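Local coordinates for heme oxygenase (mycobilin-producing) (Mycobacterium tuberculosis, PDB 3HX9), which probably degrades heme oxidatively to mycobilins with release of iron, as a homodimer whose active site can hold two hemes, at residues V4-I9 with L90-V95; A8-A13 with V83-S88. All blocks are in the same frame, centred on the assembly; numbering follows the deposited sequence.

In the fold
Both contacts join the same two antiparallel neighbours, strand 3-9 and strand 87-99, and contact 2 carries on where contact 1 ends. Their centres lie about 16 Å apart; A8 and I9 belong to both. Along the chain the order is 4-9, 8-13, 83-88 and 90-95, so contact 2 is nested inside contact 1, and the helices and strands 36-46 and 51-57 fall in the interval. Contact 1 is buried beside the subunit interface. Contact 2 is the heme-side end of the pair, where 83-88 leads into strand 87-99. The heme of chain E bridges the two, with N7 against its ring and V83 and A84 at a propionate, so the sheet end is tied to the active site.

Contact 1 (V4-I9 with L90-V95); sequences VKINAI and LEFEVV. With HEM (protoporphyrin IX containing Fe), chain E.
The ring of F92 has the carbonyl oxygen V4 O at its edge, in the ring plane, while the tip of I6 comes up obliquely, CD1 4.0 Å from CE2 of F92. F52 of the second subunit meets the same ring, so a large aromatic suits this place. The carboxamide of N7, on the other side of the sheet, lies nearly flat over one face of the heme, OD1 3.2 Å from the meso carbon CHD. V4, I6, L90 and F92 share one face: V4 CG2 touches V94 CG2 at 3.9 Å, and L90 CD1 rests near A8 CB. This is the pairing of the first and last strands of the dimeric α/β barrel fold, and E91 to V94 pair antiparallel with a strand of the second subunit, carrying the sheet across the interface. Four backbone hydrogen bonds bind V4 to F92 and I6 to L90; L90 N to I6 O is 2.8 Å and nearly straight (172°). K5 and E91 form a non-hydrogen-bonded pair on the face that helix 60-68 packs against. Their chains cross obliquely, CE of K5 3.3 Å from OE1 of E91, while NZ bends past toward a long, weak ion pair with D60.

Contact 2 (A8-A13 with V83-S88); sequences AIEVPA and VATGAS. With HEM (protoporphyrin IX containing Fe), chain E.
E10 folds its side chain back along the opposing backbone: CG stands anti to its own carbonyl carbon, and a bend at chi2 lays the carboxylate beside G86, with OE2 3.7 Å from G86 CA. A side chain at G86 would run into that oxygen, and its backbone angles (phi 162°, psi 166°) are in any case open to glycine alone. The other oxygen, OE1, accepts a hydrogen bond from a water, which donates also to A8 O and accepts from the hydroxyl of S88; a short polar serine is well placed to complete this link. On the opposite face of the sheet I9 lies over A87, CG2 3.8 Å from CB. CG1 of I9 takes the crowded position between backbone N and carbonyl carbon, which carries the tip away from A87, and the side chain packs on L19 and F23 of helix 16-25. P12 and T85 meet tip to tip, CG against CG2 at 3.9 Å, and P12 CD sits over V83 O.

A8 and S88 exchange two backbone hydrogen bonds; past I9 the chains stay linked by E10 N to G86 O and by T85 N to E10 O (2.8 Å). The small methyl of A84 fits between E10 O and the propionate of O1A and O2A, CB 3.3 Å from E10 O. That propionate is gripped by main-chain N-H groups: A84 N gives O1A a straight bond of 2.7 Å (179°), and V83 N binds O2A at 3.1 Å and, weakly, O1A. V83 CG2 lies against both oxygens, and R22 packs on V83. G86 N comes to 2.9 Å from O2D of the other propionate. The segment 83-86 is thus a propionate-binding loop, leading into strand 87-99, beside the heme pocket of a dimeric α/β barrel.

Contact 1 (V4-I9 with L90-V95)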
loop_
_atom_site.group_PDB
_atom_site.type_symbol
_atom_site.label_atom_id
_atom_site.label_comp_id
_atom_site.label_asym_id
_atom_site.label_seq_id
_atom_site.Cartn_x
_atom_site.Cartn_y
_atom_site.Cartn_z
ATOM N N VAL A 4 -1.001 -2.755 -8.266
ATOM C CA VAL A 4 -1.193 -3.130 -6.861
ATOM C C VAL A 4 -2.684 -3.358 -6.670
ATOM O O VAL A 4 -3.511 -2.544 -7.125
ATOM C CB VAL A 4 -0.723 -1.954 -5.931
ATOM C CG1 VAL A 4 -1.099 -2.309 -4.512
ATOM C CG2 VAL A 4 0.765 -1.870 -5.917
ATOM N N LYS A 5 -3.019 -4.495 -6.083
ATOM C CA LYS A 5 -4.408 -4.814 -5.753
ATOM C C LYS A 5 -4.476 -5.014 -4.250
ATOM O O LYS A 5 -3.849 -5.917 -3.714
ATOM C CB LYS A 5 -4.782 -6.090 -6.480
ATOM C CG LYS A 5 -4.546 -6.024 -8.048
ATOM C CD LYS A 5 -5.525 -4.954 -8.716
ATOM C CE LYS A 5 -5.580 -4.994 -10.276
ATOM N NZ LYS A 5 -4.394 -5.610 -10.600
ATOM N N ILE A 6 -5.255 -4.184 -3.547
ATOM C CA ILE A 6 -5.225 -4.263 -2.109
ATOM C C ILE A 6 -6.617 -4.782 -1.697
ATOM O O ILE A 6 -7.614 -4.143 -2.116
ATOM C CB ILE A 6 -5.091 -2.831 -1.520
ATOM C CG1 ILE A 6 -3.804 -2.156 -2.043
ATOM C CG2 ILE A 6 -5.121 -2.901 0.090
ATOM C CD1 ILE A 6 -3.335 -0.915 -1.270
ATOM N N ASN A 7 -6.663 -5.856 -0.938
ATOM C CA ASN A 7 -7.936 -6.214 -0.280
ATOM C C ASN A 7 -7.957 -5.535 1.042
ATOM O O ASN A 7 -7.143 -5.873 1.903
ATOM C CB ASN A 7 -8.140 -7.724 -0.202
ATOM C CG ASN A 7 -9.625 -8.087 -0.090
ATOM O OD1 ASN A 7 -9.962 -8.980 0.677
ATOM N ND2 ASN A 7 -10.458 -7.426 -0.850
ATOM N N ALA A 8 -8.911 -4.599 1.236
ATOM C CA ALA A 8 -8.976 -3.890 2.502
ATOM C C ALA A 8 -10.071 -4.570 3.299
ATOM O O ALA A 8 -11.252 -4.406 2.974
ATOM C CB ALA A 8 -9.228 -2.339 2.318
ATOM N N ILE A 9 -9.690 -5.311 4.327
ATOM C CA ILE A 9 -10.595 -6.285 4.988
ATOM C C ILE A 9 -10.969 -5.807 6.375
ATOM O O ILE A 9 -10.156 -5.262 7.131
ATOM C CB ILE A 9 -10.031 -7.681 5.005
ATOM C CG1 ILE A 9 -8.611 -7.689 5.613
ATOM C CG2 ILE A 9 -10.011 -8.150 3.603
ATOM C CD1 ILE A 9 -8.043 -9.107 5.804
ATOM N N LEU A 90 -9.145 -2.459 -3.664
ATOM C CA LEU A 90 -8.693 -1.179 -4.083
ATOM C C LEU A 90 -7.627 -1.458 -5.136
ATOM O O LEU A 90 -6.692 -2.217 -4.859
ATOM C CB LEU A 90 -8.067 -0.349 -2.913
ATOM C CG LEU A 90 -8.836 -0.477 -1.600
ATOM C CD1 LEU A 90 -8.097 0.226 -0.474
ATOM C CD2 LEU A 90 -10.300 0.045 -1.726
ATOM N N GLU A 91 -7.788 -0.856 -6.329
ATOM C CA GLU A 91 -6.896 -1.205 -7.442
ATOM C C GLU A 91 -6.146 -0.034 -8.010
ATOM O O GLU A 91 -6.693 1.035 -8.256
ATOM C CB GLU A 91 -7.689 -1.848 -8.600
ATOM C CG GLU A 91 -8.670 -2.940 -8.106
ATOM C CD GLU A 91 -9.371 -3.645 -9.263
ATOM O OE1 GLU A 91 -8.742 -3.966 -10.309
ATOM O OE2 GLU A 91 -10.569 -3.939 -9.088
ATOM N N PHE A 92 -4.845 -0.246 -8.238
ATOM C CA PHE A 92 -4.013 0.880 -8.580
ATOM C C PHE A 92 -3.007 0.453 -9.644
ATOM O O PHE A 92 -2.720 -0.714 -9.786
ATOM C CB PHE A 92 -3.112 1.353 -7.411
ATOM C CG PHE A 92 -3.869 1.803 -6.211
ATOM C CD1 PHE A 92 -4.147 3.163 -6.044
ATOM C CD2 PHE A 92 -4.291 0.878 -5.261
ATOM C CE1 PHE A 92 -4.881 3.615 -4.864
ATOM C CE2 PHE A 92 -5.018 1.329 -4.073
ATOM C CZ PHE A 92 -5.308 2.680 -3.929
ATOM N N GLU A 93 -2.445 1.447 -10.300
ATOM C CA GLU A 93 -1.281 1.243 -11.203
ATOM C C GLU A 93 -0.057 1.902 -10.573
ATOM O O GLU A 93 -0.121 2.971 -9.984
ATOM C CB GLU A 93 -1.548 1.840 -12.594
ATOM C CG GLU A 93 -2.503 1.012 -13.502
ATOM C CD GLU A 93 -3.161 1.843 -14.665
ATOM O OE1 GLU A 93 -2.909 3.066 -14.772
ATOM O OE2 GLU A 93 -3.968 1.253 -15.445
ATOM N N VAL A 94 1.101 1.273 -10.668
ATOM C CA VAL A 94 2.290 1.862 -10.064
ATOM C C VAL A 94 2.883 2.923 -11.028
ATOM O O VAL A 94 3.194 2.633 -12.205
ATOM C CB VAL A 94 3.349 0.780 -9.766
ATOM C CG1 VAL A 94 4.590 1.417 -9.171
ATOM C CG2 VAL A 94 2.811 -0.260 -8.833
ATOM N N VAL A 95 3.006 4.162 -10.544
ATOM C CA VAL A 95 3.494 5.295 -11.383
ATOM C C VAL A 95 5.006 5.332 -11.237
ATOM O O VAL A 95 5.771 5.588 -12.224
ATOM C CB VAL A 95 2.895 6.652 -10.910
ATOM C CG1 VAL A 95 3.471 7.809 -11.735
ATOM C CG2 VAL A 95 1.363 6.653 -11.065
HETATM C CHA HEM E . -10.557 -13.709 2.796
HETATM C CHB HEM E . -5.893 -14.980 2.237
HETATM C CHC HEM E . -5.550 -11.867 -1.494
HETATM C CHD HEM E . -10.372 -11.338 -1.426
HETATM C C1A HEM E . -9.302 -14.250 2.983
HETATM C C2A HEM E . -8.944 -15.066 4.120
HETATM C C3A HEM E . -7.673 -15.432 3.958
HETATM C C4A HEM E . -7.176 -14.836 2.767
HETATM C CMA HEM E . -6.794 -16.265 4.898
HETATM C CAA HEM E . -9.914 -15.434 5.280
HETATM C CBA HEM E . -9.893 -14.301 6.320
HETATM C CGA HEM E . -10.749 -14.527 7.557
HETATM O O1A HEM E . -11.654 -13.742 7.760
HETATM O O2A HEM E . -10.528 -15.470 8.325
HETATM C C1B HEM E . -5.426 -14.224 1.193
HETATM C C2B HEM E . -4.038 -14.217 0.762
HETATM C C3B HEM E . -3.936 -13.341 -0.272
HETATM C C4B HEM E . -5.251 -12.760 -0.509
HETATM C CMB HEM E . -2.891 -15.059 1.344
HETATM C CAB HEM E . -2.621 -13.006 -0.970
HETATM C CBB HEM E . -2.541 -12.605 -2.234
HETATM C C1C HEM E . -6.827 -11.474 -1.804
HETATM C C2C HEM E . -7.174 -10.521 -2.828
HETATM C C3C HEM E . -8.507 -10.393 -2.729
HETATM C C4C HEM E . -9.025 -11.241 -1.717
HETATM C CMC HEM E . -6.223 -9.691 -3.714
HETATM C CAC HEM E . -9.380 -9.490 -3.586
HETATM C CBC HEM E . -9.349 -9.723 -4.902
HETATM C C1D HEM E . -10.870 -11.906 -0.286
HETATM C C2D HEM E . -12.241 -11.793 0.111
HETATM C C3D HEM E . -12.307 -12.529 1.438
HETATM C C4D HEM E . -10.953 -12.988 1.708
HETATM C CMD HEM E . -13.352 -11.071 -0.706
HETATM C CAD HEM E . -13.553 -12.702 2.316
HETATM C CBD HEM E . -13.543 -11.471 3.239
HETATM C CGD HEM E . -14.874 -11.423 4.006
HETATM O O1D HEM E . -15.544 -12.455 4.107
HETATM O O2D HEM E . -15.366 -10.360 4.443
HETATM N NA HEM E . -8.179 -14.107 2.153
HETATM N NB HEM E . -6.123 -13.358 0.403
HETATM N NC HEM E . -7.974 -11.930 -1.151
HETATM N ND HEM E . -10.145 -12.557 0.694
HETATM FE FE HEM E . -8.085 -12.731 0.733
#

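Contact 2 (A8-A13 with V83-S88)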
loop_
_atom_site.group_PDB
_atom_site.type_symbol
_atom_site.label_atom_id
_atom_site.label_comp_id
_atom_site.label_asym_id
_atom_site.label_seq_id
_atom_site.Cartn_x
_atom_site.Cartn_y
_atom_site.Cartn_z
ATOM N N ALA A 8 -8.911 -4.599 1.236
ATOM C CA ALA A 8 -8.976 -3.890 2.502
ATOM C C ALA A 8 -10.071 -4.570 3.299
ATOM O O ALA A 8 -11.252 -4.406 2.974
ATOM C CB ALA A 8 -9.228 -2.339 2.318
ATOM N N ILE A 9 -9.690 -5.311 4.327
ATOM C CA ILE A 9 -10.595 -6.285 4.988
ATOM C C ILE A 9 -10.969 -5.807 6.375
ATOM O O ILE A 9 -10.156 -5.262 7.131
ATOM C CB ILE A 9 -10.031 -7.681 5.005
ATOM C CG1 ILE A 9 -8.611 -7.689 5.613
ATOM C CG2 ILE A 9 -10.011 -8.150 3.603
ATOM C CD1 ILE A 9 -8.043 -9.107 5.804
ATOM N N GLU A 10 -12.261 -5.850 6.616
ATOM C CA GLU A 10 -12.815 -5.421 7.911
ATOM C C GLU A 10 -12.672 -6.552 8.909
ATOM O O GLU A 10 -13.171 -7.633 8.697
ATOM C CB GLU A 10 -14.298 -5.038 7.715
ATOM C CG GLU A 10 -14.470 -3.652 7.026
ATOM C CD GLU A 10 -15.708 -3.562 6.081
ATOM O OE1 GLU A 10 -15.599 -3.022 4.932
ATOM O OE2 GLU A 10 -16.799 -4.052 6.477
ATOM N N VAL A 11 -11.962 -6.326 9.998
ATOM C CA VAL A 11 -11.635 -7.384 10.917
ATOM C C VAL A 11 -12.139 -6.942 12.263
ATOM O O VAL A 11 -11.754 -5.910 12.702
ATOM C CB VAL A 11 -10.098 -7.539 11.034
ATOM C CG1 VAL A 11 -9.767 -8.590 12.037
ATOM C CG2 VAL A 11 -9.573 -8.003 9.705
ATOM N N PRO A 12 -12.970 -7.736 12.928
ATOM C CA PRO A 12 -13.511 -7.262 14.237
ATOM C C PRO A 12 -12.402 -6.989 15.238
ATOM O O PRO A 12 -11.381 -7.667 15.258
ATOM C CB PRO A 12 -14.291 -8.500 14.741
ATOM C CG PRO A 12 -14.821 -9.092 13.505
ATOM C CD PRO A 12 -13.667 -8.942 12.475
ATOM N N ALA A 13 -12.584 -5.978 16.069
ATOM C CA ALA A 13 -11.620 -5.737 17.129
ATOM C C ALA A 13 -11.482 -6.982 17.997
ATOM O O ALA A 13 -12.496 -7.630 18.390
ATOM C CB ALA A 13 -12.039 -4.521 17.940
ATOM N N VAL A 83 -13.258 -14.678 9.583
ATOM C CA VAL A 83 -13.420 -13.762 10.717
ATOM C C VAL A 83 -13.729 -12.342 10.216
ATOM O O VAL A 83 -14.464 -11.592 10.871
ATOM C CB VAL A 83 -12.267 -13.787 11.746
ATOM C CG1 VAL A 83 -12.207 -15.160 12.475
ATOM C CG2 VAL A 83 -10.940 -13.472 11.087
ATOM N N ALA A 84 -13.240 -12.017 9.016
ATOM C CA ALA A 84 -13.563 -10.734 8.410
ATOM C C ALA A 84 -15.053 -10.470 8.168
ATOM O O ALA A 84 -15.830 -11.368 7.900
ATOM C CB ALA A 84 -12.739 -10.511 7.120
ATOM N N THR A 85 -15.457 -9.231 8.263
ATOM C CA THR A 85 -16.868 -8.888 8.067
ATOM C C THR A 85 -17.135 -8.017 6.854
ATOM O O THR A 85 -18.193 -7.364 6.732
ATOM C CB THR A 85 -17.410 -8.209 9.343
ATOM O OG1 THR A 85 -16.599 -7.087 9.669
ATOM C CG2 THR A 85 -17.330 -9.191 10.535
ATOM N N GLY A 86 -16.183 -7.981 5.933
ATOM C CA GLY A 86 -16.412 -7.268 4.686
ATOM C C GLY A 86 -15.028 -7.038 4.069
ATOM O O GLY A 86 -13.990 -7.209 4.765
ATOM N N ALA A 87 -15.023 -6.666 2.804
ATOM C CA ALA A 87 -13.751 -6.374 2.133
ATOM C C ALA A 87 -14.041 -5.398 0.988
ATOM O O ALA A 87 -15.159 -5.402 0.381
ATOM C CB ALA A 87 -13.193 -7.667 1.600
ATOM N N SER A 88 -13.024 -4.629 0.616
ATOM C CA SER A 88 -13.115 -3.729 -0.526
ATOM C C SER A 88 -11.815 -3.928 -1.291
ATOM O O SER A 88 -10.771 -3.762 -0.709
ATOM C CB SER A 88 -13.170 -2.267 -0.086
ATOM O OG SER A 88 -14.407 -2.036 0.638
HETATM C CHA HEM E . -10.557 -13.709 2.796
HETATM C CHB HEM E . -5.893 -14.980 2.237
HETATM C CHC HEM E . -5.550 -11.867 -1.494
HETATM C CHD HEM E . -10.372 -11.338 -1.426
HETATM C C1A HEM E . -9.302 -14.250 2.983
HETATM C C2A HEM E . -8.944 -15.066 4.120
HETATM C C3A HEM E . -7.673 -15.432 3.958
HETATM C C4A HEM E . -7.176 -14.836 2.767
HETATM C CMA HEM E . -6.794 -16.265 4.898
HETATM C CAA HEM E . -9.914 -15.434 5.280
HETATM C CBA HEM E . -9.893 -14.301 6.320
HETATM C CGA HEM E . -10.749 -14.527 7.557
HETATM O O1A HEM E . -11.654 -13.742 7.760
HETATM O O2A HEM E . -10.528 -15.470 8.325
HETATM C C1B HEM E . -5.426 -14.224 1.193
HETATM C C2B HEM E . -4.038 -14.217 0.762
HETATM C C3B HEM E . -3.936 -13.341 -0.272
HETATM C C4B HEM E . -5.251 -12.760 -0.509
HETATM C CMB HEM E . -2.891 -15.059 1.344
HETATM C CAB HEM E . -2.621 -13.006 -0.970
HETATM C CBB HEM E . -2.541 -12.605 -2.234
HETATM C C1C HEM E . -6.827 -11.474 -1.804
HETATM C C2C HEM E . -7.174 -10.521 -2.828
HETATM C C3C HEM E . -8.507 -10.393 -2.729
HETATM C C4C HEM E . -9.025 -11.241 -1.717
HETATM C CMC HEM E . -6.223 -9.691 -3.714
HETATM C CAC HEM E . -9.380 -9.490 -3.586
HETATM C CBC HEM E . -9.349 -9.723 -4.902
HETATM C C1D HEM E . -10.870 -11.906 -0.286
HETATM C C2D HEM E . -12.241 -11.793 0.111
HETATM C C3D HEM E . -12.307 -12.529 1.438
HETATM C C4D HEM E . -10.953 -12.988 1.708
HETATM C CMD HEM E . -13.352 -11.071 -0.706
HETATM C CAD HEM E . -13.553 -12.702 2.316
HETATM C CBD HEM E . -13.543 -11.471 3.239
HETATM C CGD HEM E . -14.874 -11.423 4.006
HETATM O O1D HEM E . -15.544 -12.455 4.107
HETATM O O2D HEM E . -15.366 -10.360 4.443
HETATM N NA HEM E . -8.179 -14.107 2.153
HETATM N NB HEM E . -6.123 -13.358 0.403
HETATM N NC HEM E . -7.974 -11.930 -1.151
HETATM N ND HEM E . -10.145 -12.557 0.694
HETATM FE FE HEM E . -8.085 -12.731 0.733
HETATM O O HOH W 1 -13.530 -2.735 3.228
#